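Local coordinates for protein FAD-linked sulfhydryl oxidase ERV1 (PDB 2HJ3) that catalyses FAD-dependent formation of disulfide bonds in thiol substrates, passing electrons to oxygen, and supports import and folding of small cysteine-containing proteins in the mitochondrial intermembrane space, at residues A16-L21 and H83-V88; N67-G72 and S78-H83; E42-L47 and D58-I63. One frame throughout, in Å; residues are numbered along the deposited sequence.

Contact 1: A16-L21 and H83-V88. With FAD (flavin-adenine dinucleotide), chain K; SO4 (sulfate ion), chain F.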
# COMPACT_ATOMS: atom_id res chain seq x y z
N ALA A 16 0.92 6.61 -6.95
CA ALA A 16 1.32 6.51 -5.56
C ALA A 16 1.50 5.04 -5.17
O ALA A 16 2.51 4.64 -4.61
CB ALA A 16 0.26 7.17 -4.67
N THR A 17 0.50 4.23 -5.49
CA THR A 17 0.55 2.82 -5.17
C THR A 17 1.71 2.08 -5.85
O THR A 17 2.42 1.31 -5.21
CB THR A 17 -0.78 2.13 -5.52
OG1 THR A 17 -1.86 2.80 -4.83
CG2 THR A 17 -0.76 0.67 -5.10
N TRP A 18 1.90 2.32 -7.15
CA TRP A 18 3.01 1.66 -7.85
C TRP A 18 4.33 2.01 -7.16
O TRP A 18 5.17 1.13 -6.92
CB TRP A 18 3.04 2.05 -9.34
CG TRP A 18 1.95 1.42 -10.16
CD1 TRP A 18 1.04 2.07 -10.96
CD2 TRP A 18 1.63 0.02 -10.25
NE1 TRP A 18 0.18 1.16 -11.54
CE2 TRP A 18 0.52 -0.10 -11.13
CE3 TRP A 18 2.17 -1.15 -9.69
CZ2 TRP A 18 -0.06 -1.35 -11.44
CZ3 TRP A 18 1.59 -2.39 -10.01
CH2 TRP A 18 0.49 -2.47 -10.88
N THR A 19 4.51 3.28 -6.81
CA THR A 19 5.73 3.72 -6.13
C THR A 19 5.93 2.91 -4.85
O THR A 19 7.02 2.43 -4.55
CB THR A 19 5.66 5.22 -5.76
OG1 THR A 19 5.63 6.00 -6.96
CG2 THR A 19 6.87 5.63 -4.93
N PHE A 20 4.85 2.78 -4.09
CA PHE A 20 4.88 2.02 -2.85
C PHE A 20 5.18 0.54 -3.13
O PHE A 20 6.09 -0.04 -2.53
CB PHE A 20 3.52 2.18 -2.14
CG PHE A 20 3.29 1.19 -1.05
CD1 PHE A 20 4.20 1.08 -0.00
CD2 PHE A 20 2.19 0.35 -1.08
CE1 PHE A 20 4.01 0.13 0.99
CE2 PHE A 20 2.00 -0.61 -0.09
CZ PHE A 20 2.91 -0.72 0.95
N LEU A 21 4.43 -0.05 -4.05
CA LEU A 21 4.65 -1.46 -4.39
C LEU A 21 6.05 -1.75 -4.96
O LEU A 21 6.76 -2.61 -4.45
CB LEU A 21 3.57 -1.94 -5.36
CG LEU A 21 2.18 -2.03 -4.68
CD1 LEU A 21 1.09 -2.41 -5.70
CD2 LEU A 21 2.24 -3.05 -3.55
N HIS A 83 5.72 -7.39 -14.20
CA HIS A 83 4.89 -8.05 -15.22
C HIS A 83 3.44 -7.69 -14.99
O HIS A 83 2.68 -7.47 -15.93
CB HIS A 83 5.07 -9.57 -15.18
CG HIS A 83 6.44 -10.03 -15.55
ND1 HIS A 83 7.01 -9.73 -16.77
CD2 HIS A 83 7.38 -10.69 -14.84
CE1 HIS A 83 8.26 -10.18 -16.79
NE2 HIS A 83 8.51 -10.76 -15.63
N VAL A 84 3.06 -7.64 -13.72
CA VAL A 84 1.69 -7.30 -13.37
C VAL A 84 1.43 -5.88 -13.84
O VAL A 84 0.44 -5.61 -14.51
CB VAL A 84 1.46 -7.43 -11.86
CG1 VAL A 84 0.23 -6.63 -11.43
CG2 VAL A 84 1.30 -8.90 -11.50
N HIS A 85 2.34 -4.97 -13.51
CA HIS A 85 2.18 -3.58 -13.91
C HIS A 85 2.10 -3.47 -15.44
O HIS A 85 1.35 -2.65 -15.97
CB HIS A 85 3.35 -2.75 -13.38
CG HIS A 85 3.13 -1.27 -13.45
ND1 HIS A 85 4.00 -0.36 -12.87
CD2 HIS A 85 2.14 -0.54 -14.02
CE1 HIS A 85 3.54 0.86 -13.07
NE2 HIS A 85 2.42 0.78 -13.76
N ASN A 86 2.84 -4.31 -16.16
CA ASN A 86 2.80 -4.27 -17.62
C ASN A 86 1.45 -4.70 -18.21
O ASN A 86 1.00 -4.15 -19.21
CB ASN A 86 3.92 -5.10 -18.24
CG ASN A 86 5.22 -4.34 -18.28
OD1 ASN A 86 5.23 -3.13 -18.44
ND2 ASN A 86 6.33 -5.05 -18.15
N THR A 87 0.81 -5.69 -17.59
CA THR A 87 -0.48 -6.13 -18.07
C THR A 87 -1.45 -4.95 -18.01
O THR A 87 -2.28 -4.78 -18.89
CB THR A 87 -1.01 -7.28 -17.21
OG1 THR A 87 -0.10 -8.38 -17.29
CG2 THR A 87 -2.38 -7.72 -17.69
N VAL A 88 -1.33 -4.14 -16.96
CA VAL A 88 -2.19 -2.97 -16.83
C VAL A 88 -1.78 -1.96 -17.90
O VAL A 88 -2.63 -1.43 -18.61
CB VAL A 88 -2.08 -2.34 -15.43
CG1 VAL A 88 -2.95 -1.09 -15.35
CG2 VAL A 88 -2.53 -3.35 -14.37
PA FAD K . 2.11 4.22 -13.87
O1A FAD K . 1.61 3.05 -14.64
O2A FAD K . 1.38 4.89 -12.75
O5B FAD K . 3.58 4.49 -13.43
C5B FAD K . 4.51 4.54 -12.36
C4B FAD K . 5.75 5.00 -13.10
O4B FAD K . 6.52 3.85 -12.67
C3B FAD K . 6.13 5.24 -14.59
O3B FAD K . 6.01 6.60 -15.01
C2B FAD K . 7.45 4.60 -14.70
O2B FAD K . 8.53 5.35 -14.25
C1B FAD K . 7.23 3.37 -13.81
N9A FAD K . 6.81 2.10 -14.33
C8A FAD K . 5.99 1.72 -15.42
N7A FAD K . 5.82 0.46 -15.69
C5A FAD K . 6.56 -0.16 -14.69
C6A FAD K . 6.88 -1.50 -14.38
N6A FAD K . 6.43 -2.47 -15.20
N1A FAD K . 7.71 -1.74 -13.29
C2A FAD K . 8.30 -0.78 -12.53
N3A FAD K . 7.93 0.55 -12.83
C4A FAD K . 7.08 0.79 -13.95
N1 FAD K . -6.07 2.19 -14.18
C2 FAD K . -7.12 2.00 -15.06
O2 FAD K . -7.58 2.90 -15.78
N3 FAD K . -7.55 0.68 -15.03
C4 FAD K . -6.99 -0.34 -14.23
O4 FAD K . -7.66 -1.43 -14.32
C4X FAD K . -5.93 -0.08 -13.38
N5 FAD K . -5.37 -1.01 -12.43
C5X FAD K . -4.39 -0.74 -11.45
C6 FAD K . -4.00 -1.72 -10.51
C7 FAD K . -3.05 -1.38 -9.50
C7M FAD K . -2.72 -2.47 -8.47
C8 FAD K . -2.47 -0.08 -9.44
C8M FAD K . -1.39 0.46 -8.51
C9 FAD K . -2.89 0.88 -10.38
C9A FAD K . -3.87 0.66 -11.37
N10 FAD K . -4.45 1.49 -12.46
C10 FAD K . -5.46 1.27 -13.36
C1' FAD K . -3.79 2.73 -12.70
C2' FAD K . -2.66 2.79 -13.68
O2' FAD K . -1.96 1.50 -13.72
C3' FAD K . -1.84 4.04 -13.65
O3' FAD K . -1.14 4.08 -12.42
C4' FAD K . -2.22 5.42 -14.18
O4' FAD K . -2.91 5.27 -15.45
C5' FAD K . -1.12 6.36 -14.47
O5' FAD K . -0.16 5.96 -15.45
P FAD K . 1.26 6.60 -15.50
O1P FAD K . 1.31 6.53 -16.96
O2P FAD K . 1.47 7.86 -14.75
O3P FAD K . 2.19 5.39 -14.96
S SO4 F . 5.87 -8.21 -19.95
O1 SO4 F . 5.63 -9.65 -20.12
O2 SO4 F . 4.89 -7.46 -20.75
O3 SO4 F . 5.73 -7.86 -18.52
O4 SO4 F . 7.23 -7.88 -20.40
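The indole of Trp18 lies between the imidazole of His85 on one face and the dimethyl end of the flavin on the other. His85 stacks on the five-membered ring with centroids 3.5 Å apart and planes at 11°, while its CB reaches back over the six-membered ring as a CH-pi contact. On the far face the flavin methyl C8M sits over the middle of the indole. At the rim lie Val84, Val88 and, in the ring plane, C2' of FAD, with Val84 CG1 4.2 Å from CH2 of Trp18. His85 is itself sandwiched, since its other face carries the adenine near N7A of FAD, so indole, imidazole and adenine follow one another in layers. The imidazole reaches this slot because its CG stands opposite the backbone N (chi1 -166°), directing the ring across to helix 10-27.

The two ring nitrogens, Trp18 NE1 and His85 NE2, approach closely but do not bond to each other; each serves the cofactor instead. NE1 of Trp18 donates a nearly straight bond to the ribityl O2' of FAD (3.1 Å), and NE2 of His85 donates to the phosphate oxygen O1A of FAD at 2.6 Å. His22 binds ND1 of His85, which would fix the rotation of the imidazole. Farther from helix 10-27, His83 ND1 and Asn86 ND2 both donate to O3 of a sulfate ion, probably from the crystallisation liquor, which Arg90 also binds.

The segments run nearly antiparallel, at 161°, with axes 12.3 Å apart, a separation spanned by the stacked indole and imidazole. Thr17 and Phe20 meanwhile pack on the second subunit. Such a buried aromatic stack between two helices belongs to the FAD site of the four-helix bundle in the ERV/ALR sulfhydryl oxidase domain, the part of the longer protein that this chain comprises.

Contact 2: N67-G72 and S78-H83. With FAD (flavin-adenine dinucleotide), chain K; SO4 (sulfate ion), chain F.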
# COMPACT_ATOMS: atom_id res chain seq x y z
N ASN A 67 -1.95 -15.17 -12.38
CA ASN A 67 -0.51 -14.96 -12.17
C ASN A 67 -0.21 -14.72 -10.68
O ASN A 67 0.10 -13.61 -10.27
CB ASN A 67 -0.02 -13.75 -12.98
CG ASN A 67 -0.39 -13.84 -14.45
OD1 ASN A 67 0.19 -14.62 -15.20
ND2 ASN A 67 -1.36 -13.03 -14.86
N PRO A 68 -0.29 -15.78 -9.86
CA PRO A 68 -0.02 -15.61 -8.43
C PRO A 68 1.33 -14.97 -8.13
O PRO A 68 2.30 -15.16 -8.87
CB PRO A 68 -0.15 -17.04 -7.88
CG PRO A 68 0.18 -17.91 -9.05
CD PRO A 68 -0.48 -17.20 -10.21
N ALA A 69 1.39 -14.21 -7.05
CA ALA A 69 2.61 -13.52 -6.65
C ALA A 69 3.79 -14.46 -6.45
O ALA A 69 3.67 -15.49 -5.81
CB ALA A 69 2.36 -12.72 -5.36
N GLN A 70 4.94 -14.09 -7.02
CA GLN A 70 6.17 -14.88 -6.88
C GLN A 70 6.97 -14.17 -5.79
O GLN A 70 7.66 -13.19 -6.06
CB GLN A 70 6.99 -14.86 -8.18
CG GLN A 70 6.29 -15.39 -9.42
CD GLN A 70 6.49 -16.88 -9.61
OE1 GLN A 70 7.61 -17.38 -9.53
NE2 GLN A 70 5.40 -17.60 -9.88
N ALA A 71 6.88 -14.68 -4.57
CA ALA A 71 7.57 -14.06 -3.44
C ALA A 71 8.76 -14.84 -2.92
O ALA A 71 9.23 -14.60 -1.81
CB ALA A 71 6.58 -13.82 -2.30
N GLY A 72 9.26 -15.76 -3.73
CA GLY A 72 10.39 -16.57 -3.31
C GLY A 72 11.65 -15.79 -3.02
O GLY A 72 12.49 -16.26 -2.25
N SER A 78 10.21 -8.58 -7.58
CA SER A 78 10.43 -7.38 -8.40
C SER A 78 9.92 -7.62 -9.81
O SER A 78 9.19 -6.80 -10.36
CB SER A 78 11.91 -7.06 -8.52
OG SER A 78 12.52 -6.95 -7.26
N GLN A 79 10.33 -8.75 -10.39
CA GLN A 79 9.93 -9.09 -11.75
C GLN A 79 8.42 -9.27 -11.83
O GLN A 79 7.76 -8.63 -12.65
CB GLN A 79 10.62 -10.39 -12.19
CG GLN A 79 12.14 -10.30 -12.24
CD GLN A 79 12.62 -9.35 -13.31
OE1 GLN A 79 13.56 -8.58 -13.09
NE2 GLN A 79 11.99 -9.39 -14.49
N TRP A 80 7.89 -10.13 -10.98
CA TRP A 80 6.46 -10.39 -10.96
C TRP A 80 5.66 -9.09 -10.92
O TRP A 80 4.72 -8.90 -11.70
CB TRP A 80 6.09 -11.26 -9.76
CG TRP A 80 4.62 -11.48 -9.64
CD1 TRP A 80 3.86 -12.36 -10.36
CD2 TRP A 80 3.71 -10.73 -8.83
NE1 TRP A 80 2.53 -12.21 -10.04
CE2 TRP A 80 2.41 -11.21 -9.11
CE3 TRP A 80 3.86 -9.70 -7.89
CZ2 TRP A 80 1.27 -10.70 -8.48
CZ3 TRP A 80 2.73 -9.19 -7.27
CH2 TRP A 80 1.45 -9.69 -7.57
N LEU A 81 6.03 -8.20 -10.01
CA LEU A 81 5.32 -6.93 -9.87
C LEU A 81 5.42 -6.09 -11.14
O LEU A 81 4.50 -5.35 -11.48
CB LEU A 81 5.88 -6.15 -8.68
CG LEU A 81 5.02 -5.03 -8.10
CD1 LEU A 81 3.62 -5.54 -7.78
CD2 LEU A 81 5.68 -4.49 -6.85
N CYS A 82 6.54 -6.22 -11.85
CA CYS A 82 6.75 -5.48 -13.09
C CYS A 82 5.87 -6.06 -14.20
O CYS A 82 5.32 -5.32 -15.02
CB CYS A 82 8.22 -5.55 -13.50
SG CYS A 82 8.60 -4.85 -15.15
N HIS A 83 5.72 -7.39 -14.20
CA HIS A 83 4.89 -8.05 -15.22
C HIS A 83 3.44 -7.69 -14.99
O HIS A 83 2.68 -7.47 -15.93
CB HIS A 83 5.07 -9.57 -15.18
CG HIS A 83 6.44 -10.03 -15.55
ND1 HIS A 83 7.01 -9.73 -16.77
CD2 HIS A 83 7.38 -10.69 -14.84
CE1 HIS A 83 8.26 -10.18 -16.79
NE2 HIS A 83 8.51 -10.76 -15.63
PA FAD K . 2.11 4.22 -13.87
O1A FAD K . 1.61 3.05 -14.64
O2A FAD K . 1.38 4.89 -12.75
O5B FAD K . 3.58 4.49 -13.43
C5B FAD K . 4.51 4.54 -12.36
C4B FAD K . 5.75 5.00 -13.10
O4B FAD K . 6.52 3.85 -12.67
C3B FAD K . 6.13 5.24 -14.59
O3B FAD K . 6.01 6.60 -15.01
C2B FAD K . 7.45 4.60 -14.70
O2B FAD K . 8.53 5.35 -14.25
C1B FAD K . 7.23 3.37 -13.81
N9A FAD K . 6.81 2.10 -14.33
C8A FAD K . 5.99 1.72 -15.42
N7A FAD K . 5.82 0.46 -15.69
C5A FAD K . 6.56 -0.16 -14.69
C6A FAD K . 6.88 -1.50 -14.38
N6A FAD K . 6.43 -2.47 -15.20
N1A FAD K . 7.71 -1.74 -13.29
C2A FAD K . 8.30 -0.78 -12.53
N3A FAD K . 7.93 0.55 -12.83
C4A FAD K . 7.08 0.79 -13.95
N1 FAD K . -6.07 2.19 -14.18
C2 FAD K . -7.12 2.00 -15.06
O2 FAD K . -7.58 2.90 -15.78
N3 FAD K . -7.55 0.68 -15.03
C4 FAD K . -6.99 -0.34 -14.23
O4 FAD K . -7.66 -1.43 -14.32
C4X FAD K . -5.93 -0.08 -13.38
N5 FAD K . -5.37 -1.01 -12.43
C5X FAD K . -4.39 -0.74 -11.45
C6 FAD K . -4.00 -1.72 -10.51
C7 FAD K . -3.05 -1.38 -9.50
C7M FAD K . -2.72 -2.47 -8.47
C8 FAD K . -2.47 -0.08 -9.44
C8M FAD K . -1.39 0.46 -8.51
C9 FAD K . -2.89 0.88 -10.38
C9A FAD K . -3.87 0.66 -11.37
N10 FAD K . -4.45 1.49 -12.46
C10 FAD K . -5.46 1.27 -13.36
C1' FAD K . -3.79 2.73 -12.70
C2' FAD K . -2.66 2.79 -13.68
O2' FAD K . -1.96 1.50 -13.72
C3' FAD K . -1.84 4.04 -13.65
O3' FAD K . -1.14 4.08 -12.42
C4' FAD K . -2.22 5.42 -14.18
O4' FAD K . -2.91 5.27 -15.45
C5' FAD K . -1.12 6.36 -14.47
O5' FAD K . -0.16 5.96 -15.45
P FAD K . 1.26 6.60 -15.50
O1P FAD K . 1.31 6.53 -16.96
O2P FAD K . 1.47 7.86 -14.75
O3P FAD K . 2.19 5.39 -14.96
S SO4 F . 5.87 -8.21 -19.95
O1 SO4 F . 5.63 -9.65 -20.12
O2 SO4 F . 4.89 -7.46 -20.75
O3 SO4 F . 5.73 -7.86 -18.52
O4 SO4 F . 7.23 -7.88 -20.40
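This is a surface contact in the ERV/ALR helical bundle, where the loop leaving helix 54-66 lies over a tryptophan of helix 74-91. Trp80 is the buried member; Ala69 and Gln70 cover one face of its ring, largely with their backbone, and Asn67 meets the edge. Ala69 CA sits over the indole as a CH-pi donor, 3.6 Å from the centroid of the five-membered ring, and Gln70 N lies over the same face nearer the rim. The methyl of Ala69 extends the cover to the benzo end, 3.9 Å from CH2 of Trp80. A chi1 close to trans (176°) projects the indole from the helix to meet the loop, and Met44 of helix 34-50 packs against it.

Two residues further along helix 74-91, Cys82 faces the cofactor. Its carbonyl oxygen accepts a weak bond from the adenine amino group N6A of FAD, and its sulfur forms a disulfide with Cys99.

Asn67, the first residue to depart from helical geometry after helix 54-66, supplies the polar link. Trp80 NE1 donates to Asn67 O at 2.8 Å and 151°; the oxygen lies close to the indole plane, whereas the nitrogen stands 46° out of the plane of the carbonyl.

Contact 3: E42-L47 and D58-I63. With FAD (flavin-adenine dinucleotide), chain K; SO4 (sulfate ion), chain I.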
# COMPACT_ATOMS: atom_id res chain seq x y z
N GLU A 42 -0.25 -11.90 1.15
CA GLU A 42 -1.49 -11.43 1.76
C GLU A 42 -1.78 -10.00 1.33
O GLU A 42 -2.93 -9.62 1.09
CB GLU A 42 -1.39 -11.53 3.29
CG GLU A 42 -2.65 -11.12 4.06
CD GLU A 42 -3.92 -11.83 3.59
OE1 GLU A 42 -3.84 -13.02 3.21
OE2 GLU A 42 -5.01 -11.21 3.62
N LEU A 43 -0.72 -9.21 1.21
CA LEU A 43 -0.84 -7.82 0.78
C LEU A 43 -1.46 -7.73 -0.61
O LEU A 43 -2.35 -6.91 -0.85
CB LEU A 43 0.55 -7.15 0.77
CG LEU A 43 0.63 -5.76 0.13
CD1 LEU A 43 -0.26 -4.78 0.87
CD2 LEU A 43 2.07 -5.28 0.14
N MET A 44 -1.02 -8.59 -1.52
CA MET A 44 -1.57 -8.57 -2.88
C MET A 44 -3.04 -8.99 -2.87
O MET A 44 -3.86 -8.42 -3.59
CB MET A 44 -0.78 -9.50 -3.80
CG MET A 44 0.70 -9.20 -3.89
SD MET A 44 1.11 -7.45 -3.98
CE MET A 44 0.56 -7.07 -5.52
N THR A 45 -3.37 -9.99 -2.06
CA THR A 45 -4.76 -10.46 -1.96
C THR A 45 -5.63 -9.33 -1.43
O THR A 45 -6.71 -9.07 -1.95
CB THR A 45 -4.88 -11.64 -1.00
OG1 THR A 45 -4.09 -12.73 -1.48
CG2 THR A 45 -6.34 -12.08 -0.87
N ILE A 46 -5.15 -8.67 -0.38
CA ILE A 46 -5.89 -7.56 0.20
C ILE A 46 -6.12 -6.49 -0.87
O ILE A 46 -7.23 -6.01 -1.03
CB ILE A 46 -5.15 -6.97 1.42
CG1 ILE A 46 -5.13 -8.02 2.55
CG2 ILE A 46 -5.82 -5.68 1.89
CD1 ILE A 46 -4.42 -7.58 3.80
N LEU A 47 -5.07 -6.14 -1.61
CA LEU A 47 -5.21 -5.15 -2.68
C LEU A 47 -6.23 -5.58 -3.73
O LEU A 47 -6.97 -4.75 -4.26
CB LEU A 47 -3.88 -4.89 -3.38
CG LEU A 47 -2.83 -4.02 -2.69
CD1 LEU A 47 -1.57 -4.00 -3.52
CD2 LEU A 47 -3.37 -2.61 -2.51
N ASP A 58 -10.83 -5.05 -9.89
CA ASP A 58 -11.32 -6.26 -10.54
C ASP A 58 -10.23 -6.83 -11.45
O ASP A 58 -9.98 -8.03 -11.44
CB ASP A 58 -12.57 -5.97 -11.37
CG ASP A 58 -13.76 -5.59 -10.51
OD1 ASP A 58 -13.92 -6.17 -9.42
OD2 ASP A 58 -14.55 -4.72 -10.94
N HIS A 59 -9.59 -5.95 -12.21
CA HIS A 59 -8.53 -6.37 -13.12
C HIS A 59 -7.37 -6.99 -12.37
O HIS A 59 -6.83 -8.02 -12.78
CB HIS A 59 -8.03 -5.18 -13.94
CG HIS A 59 -9.00 -4.72 -14.98
ND1 HIS A 59 -8.79 -3.59 -15.75
CD2 HIS A 59 -10.18 -5.24 -15.39
CE1 HIS A 59 -9.81 -3.43 -16.58
NE2 HIS A 59 -10.66 -4.42 -16.38
N PHE A 60 -6.99 -6.35 -11.26
CA PHE A 60 -5.89 -6.84 -10.44
C PHE A 60 -6.25 -8.22 -9.92
O PHE A 60 -5.40 -9.11 -9.84
CB PHE A 60 -5.63 -5.88 -9.27
CG PHE A 60 -4.35 -6.17 -8.53
CD1 PHE A 60 -3.12 -5.97 -9.14
CD2 PHE A 60 -4.39 -6.66 -7.23
CE1 PHE A 60 -1.93 -6.26 -8.46
CE2 PHE A 60 -3.21 -6.95 -6.55
CZ PHE A 60 -1.98 -6.75 -7.16
N LYS A 61 -7.52 -8.40 -9.56
CA LYS A 61 -8.01 -9.67 -9.05
C LYS A 61 -7.81 -10.75 -10.12
O LYS A 61 -7.30 -11.83 -9.83
CB LYS A 61 -9.50 -9.52 -8.70
CG LYS A 61 -10.00 -10.42 -7.59
CD LYS A 61 -11.31 -9.86 -7.03
CE LYS A 61 -11.68 -10.51 -5.71
NZ LYS A 61 -12.78 -9.76 -5.02
N GLU A 62 -8.21 -10.45 -11.35
CA GLU A 62 -8.05 -11.37 -12.48
C GLU A 62 -6.58 -11.70 -12.67
O GLU A 62 -6.19 -12.86 -12.66
CB GLU A 62 -8.59 -10.73 -13.76
CG GLU A 62 -10.08 -10.51 -13.80
CD GLU A 62 -10.49 -9.52 -14.88
OE1 GLU A 62 -9.98 -9.62 -16.02
OE2 GLU A 62 -11.34 -8.64 -14.58
N ILE A 63 -5.77 -10.66 -12.83
CA ILE A 63 -4.33 -10.83 -13.01
C ILE A 63 -3.74 -11.68 -11.90
O ILE A 63 -2.92 -12.56 -12.16
CB ILE A 63 -3.62 -9.47 -13.04
CG1 ILE A 63 -4.08 -8.68 -14.26
CG2 ILE A 63 -2.11 -9.66 -13.07
CD1 ILE A 63 -3.64 -7.25 -14.25
PA FAD K . 2.11 4.22 -13.87
O1A FAD K . 1.61 3.05 -14.64
O2A FAD K . 1.38 4.89 -12.75
O5B FAD K . 3.58 4.49 -13.43
C5B FAD K . 4.51 4.54 -12.36
C4B FAD K . 5.75 5.00 -13.10
O4B FAD K . 6.52 3.85 -12.67
C3B FAD K . 6.13 5.24 -14.59
O3B FAD K . 6.01 6.60 -15.01
C2B FAD K . 7.45 4.60 -14.70
O2B FAD K . 8.53 5.35 -14.25
C1B FAD K . 7.23 3.37 -13.81
N9A FAD K . 6.81 2.10 -14.33
C8A FAD K . 5.99 1.72 -15.42
N7A FAD K . 5.82 0.46 -15.69
C5A FAD K . 6.56 -0.16 -14.69
C6A FAD K . 6.88 -1.50 -14.38
N6A FAD K . 6.43 -2.47 -15.20
N1A FAD K . 7.71 -1.74 -13.29
C2A FAD K . 8.30 -0.78 -12.53
N3A FAD K . 7.93 0.55 -12.83
C4A FAD K . 7.08 0.79 -13.95
N1 FAD K . -6.07 2.19 -14.18
C2 FAD K . -7.12 2.00 -15.06
O2 FAD K . -7.58 2.90 -15.78
N3 FAD K . -7.55 0.68 -15.03
C4 FAD K . -6.99 -0.34 -14.23
O4 FAD K . -7.66 -1.43 -14.32
C4X FAD K . -5.93 -0.08 -13.38
N5 FAD K . -5.37 -1.01 -12.43
C5X FAD K . -4.39 -0.74 -11.45
C6 FAD K . -4.00 -1.72 -10.51
C7 FAD K . -3.05 -1.38 -9.50
C7M FAD K . -2.72 -2.47 -8.47
C8 FAD K . -2.47 -0.08 -9.44
C8M FAD K . -1.39 0.46 -8.51
C9 FAD K . -2.89 0.88 -10.38
C9A FAD K . -3.87 0.66 -11.37
N10 FAD K . -4.45 1.49 -12.46
C10 FAD K . -5.46 1.27 -13.36
C1' FAD K . -3.79 2.73 -12.70
C2' FAD K . -2.66 2.79 -13.68
O2' FAD K . -1.96 1.50 -13.72
C3' FAD K . -1.84 4.04 -13.65
O3' FAD K . -1.14 4.08 -12.42
C4' FAD K . -2.22 5.42 -14.18
O4' FAD K . -2.91 5.27 -15.45
C5' FAD K . -1.12 6.36 -14.47
O5' FAD K . -0.16 5.96 -15.45
P FAD K . 1.26 6.60 -15.50
O1P FAD K . 1.31 6.53 -16.96
O2P FAD K . 1.47 7.86 -14.75
O3P FAD K . 2.19 5.39 -14.96
S SO4 I . -13.55 -6.60 -17.01
O1 SO4 I . -13.58 -6.62 -15.54
O2 SO4 I . -12.77 -5.43 -17.47
O3 SO4 I . -12.93 -7.84 -17.51
O4 SO4 I . -14.93 -6.49 -17.53
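Helix segments 42-47 and 58-63 come nearest at Leu47 and Phe60, whose CA atoms are 8.0 Å apart, and no hydrogen bond joins them. The phenyl of Phe60 spans most of the gap. Swung across from the second helix by a trans first torsion (chi1 -169°), it meets Leu47 CB at 3.8 Å from CE2 of Phe60. The backbone of the first helix also touches this ring: Met44 O lies at its edge, in the ring plane, 3.4 Å from CE2 of Phe60. From the cofactor comes the flavin methyl C7M, 3.6 Å from CD1 of Phe60.

His59, the residue before Phe60, faces the polar end of the isoalloxazine. Its ND1 makes a weak bond of 2.8 Å to the flavin carbonyl O4 of FAD, and its NE2 donates to O2 of a sulfate ion at 2.6 Å. A leucine here would probably leave flavin O4 without this donor and the sulfate without its imidazole partner.

Leu43 and Ile46 meet their counterparts on the second subunit, so helix 34-50 joins the dimer interface to the flavin side. His59 and Phe60, adjacent on helix 54-66, line the isoalloxazine pocket of the ERV/ALR four-helix bundle.

Overall arrangement
All three contacts touch the same FAD. Contact 1, its centre about 4 Å from that of the chain, meets it from the flavin methyl through the ribityl chain and phosphate to the adenine, contact 2 reaches the adenine through Cys82, and contact 3 the isoalloxazine; their centres lie 11 to 12 Å apart. Helix 74-91 serves contacts 1 and 2, which share His83, and Leu81 CD2 packs 3.2 Å from Leu21 O. Val84 CG1 lies 3.7 Å from Phe60 CE1, tying contact 1 to contact 3, while Ala69 CB and Met44 CG, 4.2 Å apart, join contacts 2 and 3. The redox-active pair Cys53 and Cys56 belongs to the chain between the two segments of contact 3.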